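Local atomic coordinates of glycoside Hydrolase Family 43_12 (Metagenome, PDB entry 7JVH), a protein that probably hydrolyses glycosidic bonds in xylose- or arabinose-containing plant polysaccharides. Residues A[482-487]-A[528-533]; A[423-428]-A[468-473]; A[476-481]-A[503-508]; A[398-403]-A[462-467]. All coordinates share one frame; numbering follows the deposited sequence.

Contact 1 (A[482-487]-A[528-533]); sequences QVLVLE and FSYTLN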
# COMPACT_ATOMS: atom_id res chain seq x y z
N GLN A 482 18.91 -15.42 -28.92
CA GLN A 482 18.38 -14.58 -27.86
C GLN A 482 19.30 -13.40 -27.57
O GLN A 482 20.50 -13.49 -27.74
CB GLN A 482 18.08 -15.39 -26.60
CG GLN A 482 16.81 -16.23 -26.71
CD GLN A 482 16.93 -17.33 -27.72
OE1 GLN A 482 17.93 -18.00 -27.74
NE2 GLN A 482 15.94 -17.51 -28.56
N VAL A 483 18.68 -12.30 -27.13
CA VAL A 483 19.37 -11.06 -26.79
C VAL A 483 18.80 -10.57 -25.46
O VAL A 483 17.71 -10.95 -25.07
CB VAL A 483 19.14 -9.99 -27.87
CG1 VAL A 483 19.74 -10.45 -29.18
CG2 VAL A 483 17.65 -9.69 -28.02
N LEU A 484 19.57 -9.72 -24.77
CA LEU A 484 19.08 -9.05 -23.59
C LEU A 484 18.94 -7.58 -23.87
O LEU A 484 19.85 -6.96 -24.41
CB LEU A 484 20.00 -9.28 -22.37
CG LEU A 484 19.86 -10.55 -21.56
CD1 LEU A 484 20.93 -10.54 -20.48
CD2 LEU A 484 18.47 -10.70 -20.97
N VAL A 485 17.78 -7.02 -23.51
CA VAL A 485 17.45 -5.63 -23.75
C VAL A 485 17.06 -4.96 -22.42
O VAL A 485 16.24 -5.48 -21.67
CB VAL A 485 16.32 -5.51 -24.79
CG1 VAL A 485 15.94 -4.05 -25.04
CG2 VAL A 485 16.72 -6.19 -26.09
N LEU A 486 17.71 -3.83 -22.14
CA LEU A 486 17.41 -2.99 -21.01
C LEU A 486 16.74 -1.72 -21.55
O LEU A 486 17.31 -1.01 -22.39
CB LEU A 486 18.68 -2.64 -20.24
CG LEU A 486 18.57 -1.84 -18.95
CD1 LEU A 486 17.79 -2.56 -17.87
CD2 LEU A 486 19.98 -1.53 -18.45
N GLU A 487 15.52 -1.45 -21.07
CA GLU A 487 14.73 -0.30 -21.48
C GLU A 487 14.30 0.51 -20.28
O GLU A 487 14.00 -0.04 -19.21
CB GLU A 487 13.50 -0.76 -22.24
CG GLU A 487 13.77 -1.16 -23.70
CD GLU A 487 12.62 -1.92 -24.32
OE1 GLU A 487 11.76 -2.45 -23.57
OE2 GLU A 487 12.57 -1.98 -25.56
N PHE A 528 21.36 -3.06 -13.23
CA PHE A 528 20.89 -4.34 -13.72
C PHE A 528 22.08 -5.24 -14.08
O PHE A 528 23.20 -4.77 -14.29
CB PHE A 528 19.96 -4.12 -14.92
CG PHE A 528 18.56 -3.70 -14.54
CD1 PHE A 528 18.26 -2.37 -14.26
CD2 PHE A 528 17.55 -4.63 -14.45
CE1 PHE A 528 16.97 -1.99 -13.93
CE2 PHE A 528 16.24 -4.25 -14.10
CZ PHE A 528 15.96 -2.92 -13.84
N SER A 529 21.82 -6.56 -14.10
CA SER A 529 22.81 -7.55 -14.43
C SER A 529 22.12 -8.82 -14.85
O SER A 529 20.92 -9.01 -14.57
CB SER A 529 23.72 -7.85 -13.22
OG SER A 529 23.03 -8.56 -12.20
N TYR A 530 22.90 -9.69 -15.50
CA TYR A 530 22.47 -11.02 -15.89
C TYR A 530 23.58 -12.00 -15.57
O TYR A 530 24.76 -11.63 -15.58
CB TYR A 530 22.10 -11.08 -17.37
CG TYR A 530 23.25 -10.84 -18.34
CD1 TYR A 530 23.80 -9.58 -18.50
CD2 TYR A 530 23.75 -11.89 -19.12
CE1 TYR A 530 24.83 -9.36 -19.39
CE2 TYR A 530 24.77 -11.68 -20.03
CZ TYR A 530 25.31 -10.42 -20.16
OH TYR A 530 26.34 -10.21 -21.03
N THR A 531 23.21 -13.25 -15.27
CA THR A 531 24.15 -14.29 -14.88
C THR A 531 23.83 -15.53 -15.69
O THR A 531 22.78 -16.15 -15.51
CB THR A 531 24.06 -14.61 -13.38
OG1 THR A 531 24.27 -13.41 -12.61
CG2 THR A 531 25.11 -15.70 -13.01
N LEU A 532 24.72 -15.84 -16.64
CA LEU A 532 24.55 -16.96 -17.53
C LEU A 532 25.61 -17.99 -17.12
O LEU A 532 26.02 -18.01 -15.97
CB LEU A 532 24.63 -16.52 -19.02
CG LEU A 532 23.67 -17.24 -19.98
CD1 LEU A 532 22.51 -17.89 -19.23
CD2 LEU A 532 23.16 -16.32 -21.08
N ASN A 533 26.01 -18.85 -18.06
CA ASN A 533 26.89 -20.00 -17.79
C ASN A 533 28.04 -19.71 -16.81
O ASN A 533 29.22 -19.65 -17.17
CB ASN A 533 27.40 -20.60 -19.12
CG ASN A 533 27.63 -19.54 -20.18
OD1 ASN A 533 28.33 -18.56 -19.94
ND2 ASN A 533 27.02 -19.72 -21.36
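L486 reaches across the sandwich interior and lays one methyl over a face of the F528 ring. The two residues sit on strands of different sheets, with their CA atoms 8.2 Å apart. The CB of L486 leaves its strand toward the partner segment and serves as the stem. The next carbon, CG, stands anti to the backbone N (chi1 -176°), and the chain then turns at chi2 (62°). This bend sends CD1 down onto the aromatic ring. CD1 makes all of the close approaches to F528. It lies 3.6 Å from CG of F528 and 4.0 Å from CB of the same residue. Its distance to the ring centroid of F528 is 3.8 Å, along a line 21° off the ring normal. The methyl therefore sits above the face, shifted from the centre toward the rim, and makes a CH-pi contact. CD1 of L486 also packs 3.6 Å from O of V472, on the adjoining strand.

One pair further along, L484 points its CD1 over a face of Y530 in the same manner. The modelled approach there is too close to be real, so its exact geometry is doubtful. L517, from strand 515-522, touches both L484 and Y530. F528 is packed in further by Y471, L473, V519 and L543.

No hydrogen bond crosses between the two segments. The sheets meet here through aliphatic methyls on aromatic faces, all of them buried. Such a contact depends on shape and exclusion of water, with dispersion between methyl and ring adding to it.

Contact 2 (A[423-428]-A[468-473]); sequences ANITEV and ACNYVL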
# COMPACT_ATOMS: atom_id res chain seq x y z
N ALA A 423 -1.13 -6.23 -23.92
CA ALA A 423 -0.64 -4.92 -23.53
C ALA A 423 0.86 -4.90 -23.31
O ALA A 423 1.39 -5.80 -22.66
CB ALA A 423 -1.37 -4.44 -22.28
N ASN A 424 1.54 -3.87 -23.83
CA ASN A 424 2.92 -3.61 -23.47
C ASN A 424 2.95 -2.84 -22.14
O ASN A 424 1.94 -2.45 -21.61
CB ASN A 424 3.70 -2.93 -24.60
CG ASN A 424 3.39 -1.47 -24.77
OD1 ASN A 424 3.14 -0.74 -23.80
ND2 ASN A 424 3.41 -1.01 -26.02
N ILE A 425 4.15 -2.65 -21.59
CA ILE A 425 4.31 -2.11 -20.25
C ILE A 425 3.85 -0.65 -20.02
O ILE A 425 3.53 -0.29 -18.89
CB ILE A 425 5.75 -2.33 -19.72
CG1 ILE A 425 5.74 -2.30 -18.20
CG2 ILE A 425 6.73 -1.31 -20.31
CD1 ILE A 425 7.04 -2.75 -17.57
N THR A 426 3.78 0.14 -21.09
CA THR A 426 3.51 1.57 -21.01
C THR A 426 2.01 1.92 -21.04
O THR A 426 1.65 3.08 -20.98
CB THR A 426 4.22 2.30 -22.17
OG1 THR A 426 3.72 1.80 -23.42
CG2 THR A 426 5.71 2.10 -22.08
N GLU A 427 1.16 0.88 -21.11
CA GLU A 427 -0.26 1.04 -21.33
C GLU A 427 -1.04 1.01 -20.04
O GLU A 427 -0.69 0.28 -19.13
CB GLU A 427 -0.77 -0.06 -22.24
CG GLU A 427 -0.27 0.06 -23.67
CD GLU A 427 -0.83 -1.02 -24.57
OE1 GLU A 427 -2.06 -1.19 -24.63
OE2 GLU A 427 -0.02 -1.69 -25.23
N VAL A 428 -2.14 1.79 -20.00
CA VAL A 428 -3.09 1.77 -18.90
C VAL A 428 -4.05 0.61 -19.19
O VAL A 428 -5.20 0.78 -19.57
CB VAL A 428 -3.81 3.12 -18.77
CG1 VAL A 428 -4.83 3.10 -17.63
CG2 VAL A 428 -2.78 4.24 -18.62
N ALA A 468 4.70 4.62 -17.23
CA ALA A 468 5.65 5.49 -17.92
C ALA A 468 6.86 5.86 -17.05
O ALA A 468 7.62 6.76 -17.38
CB ALA A 468 4.94 6.76 -18.39
N CYS A 469 7.01 5.14 -15.93
CA CYS A 469 8.12 5.31 -15.00
C CYS A 469 8.54 3.92 -14.56
O CYS A 469 8.12 3.44 -13.49
CB CYS A 469 7.67 6.17 -13.82
SG CYS A 469 7.68 7.95 -14.19
N ASN A 470 9.34 3.27 -15.41
CA ASN A 470 9.79 1.91 -15.17
C ASN A 470 11.10 1.57 -15.86
O ASN A 470 11.50 2.23 -16.82
CB ASN A 470 8.70 0.92 -15.57
CG ASN A 470 8.29 1.03 -17.03
OD1 ASN A 470 9.03 0.62 -17.93
ND2 ASN A 470 7.09 1.56 -17.27
N TYR A 471 11.78 0.55 -15.31
CA TYR A 471 12.97 -0.05 -15.89
C TYR A 471 12.69 -1.53 -16.13
O TYR A 471 12.15 -2.21 -15.27
CB TYR A 471 14.15 0.08 -14.94
CG TYR A 471 14.57 1.49 -14.63
CD1 TYR A 471 14.74 2.41 -15.65
CD2 TYR A 471 14.83 1.90 -13.33
CE1 TYR A 471 15.13 3.72 -15.37
CE2 TYR A 471 15.22 3.20 -13.05
CZ TYR A 471 15.36 4.10 -14.09
OH TYR A 471 15.77 5.39 -13.84
N VAL A 472 13.04 -2.00 -17.33
CA VAL A 472 12.74 -3.37 -17.76
C VAL A 472 13.97 -3.98 -18.44
O VAL A 472 14.58 -3.35 -19.31
CB VAL A 472 11.56 -3.40 -18.74
CG1 VAL A 472 11.15 -4.84 -19.01
CG2 VAL A 472 10.40 -2.62 -18.20
N LEU A 473 14.32 -5.21 -18.02
CA LEU A 473 15.36 -6.02 -18.63
C LEU A 473 14.72 -7.32 -19.07
O LEU A 473 14.19 -8.06 -18.26
CB LEU A 473 16.46 -6.32 -17.61
CG LEU A 473 17.63 -7.22 -18.06
CD1 LEU A 473 18.54 -6.51 -19.06
CD2 LEU A 473 18.45 -7.68 -16.86
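I425 projects from a loop onto N470 and V472, two residues that point the same way from strand 469-477. Its side chain is nearly fully extended. CG1 lies anti to the backbone N (chi1 -157°), and CD1 continues outward at chi2 169°. The long branch thus carries CD1 to CG2 of V472, 3.4 Å away, and the two side chains lie alongside one another and run opposite ways. The short branch stays closer to the loop, and CG2 of I425 lies 3.8 Å from OD1 of N470. N470 comes to meet the isoleucine from the opposite direction, with its CG between its own backbone N and carbonyl carbon (chi1 58°). Its ND2 is hydrogen-bonded to O of N466, which helps to fix the rotation of the amide.

The loop has its own internal bracing. N424 to E427 form a type I turn. OD1 of N424 accepts from N of T426 at 2.9 Å, an Asx turn, and from OG1 of T426 at 2.6 Å. Both donors come from the same face of the amide plane. E427 OE2 takes the N-H of N424 at 3.0 Å.

An alanine at I425 would lose both the CD1 and CG2 contacts, which would probably open a gap over V472 and leave the N470 amide without its apolar neighbour.

The loop lies between strands 416-418 and 433-437. I425 also touches I462 and Y464 on strand 458-464, so it packs across two adjacent strands of the six-stranded sheet. T426 touches T489 of strand 482-489, on the other side of strand 469-477.

Contact 3 (A[476-481]-A[503-508]); sequences QTEGKE and VAKEPI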
# COMPACT_ATOMS: atom_id res chain seq x y z
N GLN A 476 14.97 -11.48 -25.27
CA GLN A 476 14.17 -11.45 -26.49
C GLN A 476 14.86 -12.32 -27.54
O GLN A 476 15.93 -12.84 -27.28
CB GLN A 476 14.03 -10.02 -26.98
CG GLN A 476 13.35 -9.11 -25.97
CD GLN A 476 13.19 -7.68 -26.46
OE1 GLN A 476 13.14 -7.42 -27.65
NE2 GLN A 476 13.12 -6.74 -25.53
N THR A 477 14.21 -12.48 -28.70
CA THR A 477 14.74 -13.28 -29.81
C THR A 477 14.91 -12.41 -31.05
O THR A 477 14.08 -11.55 -31.33
CB THR A 477 13.82 -14.47 -30.18
OG1 THR A 477 13.45 -15.20 -29.00
CG2 THR A 477 14.52 -15.41 -31.16
N GLU A 478 16.01 -12.65 -31.78
CA GLU A 478 16.33 -11.98 -33.04
C GLU A 478 17.12 -12.99 -33.87
O GLU A 478 18.26 -13.30 -33.55
CB GLU A 478 17.16 -10.72 -32.80
CG GLU A 478 16.44 -9.67 -31.95
CD GLU A 478 17.23 -8.38 -31.77
OE1 GLU A 478 18.26 -8.20 -32.43
OE2 GLU A 478 16.82 -7.56 -30.95
N GLY A 479 16.48 -13.50 -34.93
CA GLY A 479 16.97 -14.65 -35.68
C GLY A 479 16.62 -15.90 -34.88
O GLY A 479 15.52 -16.03 -34.34
N LYS A 480 17.58 -16.83 -34.81
CA LYS A 480 17.47 -18.01 -33.95
C LYS A 480 18.49 -17.80 -32.84
O LYS A 480 19.33 -18.67 -32.55
CB LYS A 480 17.70 -19.32 -34.72
CG LYS A 480 17.47 -20.60 -33.88
CD LYS A 480 16.14 -20.58 -33.12
CE LYS A 480 15.99 -21.81 -32.24
NZ LYS A 480 16.79 -21.67 -31.00
N GLU A 481 18.41 -16.62 -32.24
CA GLU A 481 19.30 -16.18 -31.18
C GLU A 481 18.55 -15.29 -30.20
O GLU A 481 17.70 -14.49 -30.58
CB GLU A 481 20.48 -15.42 -31.78
CG GLU A 481 21.64 -16.34 -32.20
CD GLU A 481 22.97 -15.60 -32.25
OE1 GLU A 481 23.16 -14.69 -31.39
OE2 GLU A 481 23.80 -15.95 -33.15
N VAL A 503 18.32 1.46 -23.12
CA VAL A 503 19.48 1.89 -22.35
C VAL A 503 20.71 1.08 -22.76
O VAL A 503 21.78 1.64 -22.96
CB VAL A 503 19.25 1.72 -20.83
CG1 VAL A 503 20.51 2.08 -20.06
CG2 VAL A 503 18.09 2.58 -20.36
N ALA A 504 20.53 -0.25 -22.89
CA ALA A 504 21.58 -1.19 -23.21
C ALA A 504 21.01 -2.42 -23.91
O ALA A 504 19.81 -2.70 -23.84
CB ALA A 504 22.33 -1.61 -21.96
N LYS A 505 21.90 -3.16 -24.58
CA LYS A 505 21.55 -4.37 -25.33
C LYS A 505 22.80 -5.21 -25.56
O LYS A 505 23.83 -4.68 -25.96
CB LYS A 505 20.89 -3.97 -26.67
CG LYS A 505 20.39 -5.13 -27.51
CD LYS A 505 20.00 -4.73 -28.90
CE LYS A 505 19.61 -5.98 -29.69
NZ LYS A 505 18.97 -5.69 -31.01
N GLU A 506 22.70 -6.52 -25.29
CA GLU A 506 23.80 -7.48 -25.48
C GLU A 506 23.25 -8.82 -25.98
O GLU A 506 22.24 -9.30 -25.47
CB GLU A 506 24.58 -7.75 -24.18
CG GLU A 506 25.30 -6.57 -23.59
CD GLU A 506 26.50 -6.11 -24.40
OE1 GLU A 506 26.99 -6.82 -25.32
OE2 GLU A 506 26.98 -4.99 -24.09
N PRO A 507 23.90 -9.47 -26.97
CA PRO A 507 23.52 -10.83 -27.36
C PRO A 507 24.01 -11.84 -26.34
O PRO A 507 24.97 -11.58 -25.64
CB PRO A 507 24.23 -11.02 -28.70
CG PRO A 507 25.37 -10.06 -28.67
CD PRO A 507 25.00 -8.92 -27.78
N ILE A 508 23.33 -13.00 -26.26
CA ILE A 508 23.70 -14.06 -25.33
C ILE A 508 23.69 -15.45 -26.00
O ILE A 508 23.61 -16.48 -25.32
CB ILE A 508 22.76 -14.06 -24.10
CG1 ILE A 508 21.30 -14.23 -24.52
CG2 ILE A 508 22.89 -12.76 -23.35
CD1 ILE A 508 20.38 -14.53 -23.38
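E478 and K505 belong to backbones that are not direct neighbours, since strand 482-489 runs between them. E478 stands at the turn of the hairpin that joins strands 469-477 and 482-489. Its N donates to O of E481 at 2.8 Å, and this bond closes the turn around G479 and K480. The positive phi of G479 (78°), easily adopted by glycine, helps the chain reverse there. On the other segment, K505 lies in strand 501-507, just after a classic beta bulge in which V503 and A504 both face L486. Past K505, the backbone keeps an extended course through E506 and P507.

From these positions the two charged side chains stretch toward each other from opposite directions. K505 is fully extended, with CG anti to the backbone N (chi1 -176°) and every later torsion near 180°. E478 is also extended beyond its CG. NZ of K505 arrives in front of the carboxylate and is held by both oxygens. It lies 2.9 Å from OE2 of E478, which receives it on its syn lone pair, the one on the side of the other oxygen. The second bond, to OE1 of E478 at 3.0 Å, is weak. CE of K505 follows close behind, 3.4 Å from OE2 of E478. The result is a salt bridge between two exposed residues, where solvent would probably weaken the attraction.

The bridge passes over the strand in between, and E478 also touches V483 of that strand. It therefore links the end of strand 469-477 to the edge strand 501-507 of the six-stranded antiparallel sheet, with strand 482-489 paired to both.

Contact 4 (A[398-403]-A[462-467]); sequences VAMRGP and ICYQNE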
# COMPACT_ATOMS: atom_id res chain seq x y z
N VAL A 398 1.28 -9.15 -6.30
CA VAL A 398 0.19 -8.41 -6.93
C VAL A 398 0.44 -8.27 -8.43
O VAL A 398 1.59 -8.37 -8.90
CB VAL A 398 0.03 -7.01 -6.32
CG1 VAL A 398 -0.41 -7.11 -4.86
CG2 VAL A 398 1.32 -6.18 -6.45
N ALA A 399 -0.64 -8.04 -9.18
CA ALA A 399 -0.60 -7.70 -10.59
C ALA A 399 -1.15 -6.28 -10.73
O ALA A 399 -1.84 -5.80 -9.84
CB ALA A 399 -1.44 -8.68 -11.39
N MSE A 400 -0.80 -5.61 -11.82
CA MSE A 400 -1.30 -4.28 -12.12
C MSE A 400 -2.56 -4.40 -12.99
O MSE A 400 -2.52 -5.03 -14.04
CB MSE A 400 -0.24 -3.45 -12.84
CG MSE A 400 0.96 -3.09 -11.98
SE MSE A 400 0.45 -1.94 -10.48
CE MSE A 400 -0.71 -0.55 -11.25
N ARG A 401 -3.66 -3.81 -12.52
CA ARG A 401 -4.85 -3.58 -13.32
C ARG A 401 -5.61 -4.84 -13.78
O ARG A 401 -6.35 -4.80 -14.76
CB ARG A 401 -4.52 -2.70 -14.54
CG ARG A 401 -3.88 -1.37 -14.17
CD ARG A 401 -3.76 -0.45 -15.37
NE ARG A 401 -3.52 0.93 -14.96
CZ ARG A 401 -2.32 1.51 -14.87
NH1 ARG A 401 -1.21 0.85 -15.14
NH2 ARG A 401 -2.24 2.79 -14.50
N GLY A 402 -5.45 -5.95 -13.05
CA GLY A 402 -6.13 -7.19 -13.38
C GLY A 402 -5.63 -8.38 -12.58
O GLY A 402 -4.61 -8.29 -11.90
N PRO A 403 -6.32 -9.54 -12.64
CA PRO A 403 -5.90 -10.73 -11.90
C PRO A 403 -4.75 -11.48 -12.58
O PRO A 403 -4.70 -11.54 -13.81
CB PRO A 403 -7.17 -11.59 -11.87
CG PRO A 403 -7.96 -11.15 -13.06
CD PRO A 403 -7.55 -9.75 -13.42
N ILE A 462 11.46 -6.46 -13.88
CA ILE A 462 10.87 -5.12 -13.94
C ILE A 462 10.95 -4.39 -12.60
O ILE A 462 10.64 -4.95 -11.56
CB ILE A 462 9.37 -5.18 -14.32
CG1 ILE A 462 9.16 -6.04 -15.57
CG2 ILE A 462 8.83 -3.78 -14.53
CD1 ILE A 462 7.72 -6.23 -15.94
N CYS A 463 11.37 -3.12 -12.66
CA CYS A 463 11.22 -2.14 -11.60
C CYS A 463 10.20 -1.08 -12.10
O CYS A 463 10.44 -0.40 -13.11
CB CYS A 463 12.57 -1.51 -11.24
SG CYS A 463 13.87 -2.71 -10.79
N TYR A 464 9.08 -0.95 -11.37
CA TYR A 464 7.87 -0.26 -11.84
C TYR A 464 7.34 0.72 -10.79
O TYR A 464 7.00 0.32 -9.68
CB TYR A 464 6.79 -1.32 -12.09
CG TYR A 464 5.54 -0.84 -12.80
CD1 TYR A 464 4.46 -0.30 -12.09
CD2 TYR A 464 5.40 -1.01 -14.17
CE1 TYR A 464 3.31 0.11 -12.74
CE2 TYR A 464 4.24 -0.63 -14.83
CZ TYR A 464 3.20 -0.06 -14.11
OH TYR A 464 2.03 0.37 -14.71
N GLN A 465 7.25 2.00 -11.17
CA GLN A 465 6.52 3.01 -10.40
C GLN A 465 5.14 3.22 -11.05
O GLN A 465 4.10 3.02 -10.41
CB GLN A 465 7.32 4.31 -10.36
CG GLN A 465 6.63 5.53 -9.76
CD GLN A 465 5.93 5.27 -8.43
OE1 GLN A 465 4.73 5.48 -8.35
NE2 GLN A 465 6.65 4.82 -7.40
N ASN A 466 5.15 3.58 -12.33
CA ASN A 466 3.95 3.56 -13.17
C ASN A 466 4.28 3.18 -14.62
O ASN A 466 5.45 3.00 -14.99
CB ASN A 466 3.14 4.88 -13.06
CG ASN A 466 3.82 6.06 -13.68
OD1 ASN A 466 4.28 6.01 -14.82
ND2 ASN A 466 3.86 7.15 -12.94
N GLU A 467 3.23 3.06 -15.43
CA GLU A 467 3.34 2.61 -16.81
C GLU A 467 4.38 3.39 -17.65
O GLU A 467 4.87 2.89 -18.65
CB GLU A 467 1.98 2.65 -17.51
CG GLU A 467 1.30 4.03 -17.50
CD GLU A 467 0.42 4.30 -16.29
OE1 GLU A 467 0.22 3.41 -15.44
OE2 GLU A 467 -0.12 5.40 -16.22
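R401 presents the edge of its guanidinium group to E467 and, less closely, to Y464. OE1 of E467 is gripped twice. NH2 of R401 donates to it at 2.7 Å, and NH1 adds a weak bond at 2.9 Å. Together they make a buried salt bridge. NH2 approaches from above the carboxylate plane, and the two flat groups are 63° apart. NH1 also gives a weak, bent bond to OH of Y464 at 3.3 Å. NE of R401 is taken by O of C115, while OE2 of E467 has a long, weak ion pair with R491. The chain of R401 is extended from CG to NE, which lets it span the distance. Beside it, CG of the selenomethionine M400 lies 4.0 Å from CE1 of Y464, and SE makes an oblique Met-aromatic contact with the ring.

A leucine at R401 would remove every one of these donors and is likely to leave E467 buried without its main counter-charge.

Strand 399-400 pairs with strand 82-83 of the catalytic family 43 region, and M400 touches A81 and I117. Strand 458-464 belongs to the sandwich sheet, so the contact sits where propeller and sandwich meet.

Reading from the N terminus, contact 4 opens first at 398-403 and contact 2 follows at 423-428. Contact 4 closes at 462-467 and contact 2 at 468-473, so these two cross. Their centres are about 8 Å apart, and Y471 N probably bonds to C463 O between them. Contact 3 then opens at 476-481, contact 1 at 482-487, and they close in the same order at 503-508 and 528-533, crossing in turn. The first pair is complete before the second starts. All four reach the six-stranded sheet: contact 4 ties it to the propeller side, contact 2 to a loop and contact 1 to the facing sheet, while contact 3 bridges the hairpin turn after strand 469-477 and edge strand 501-507 within it.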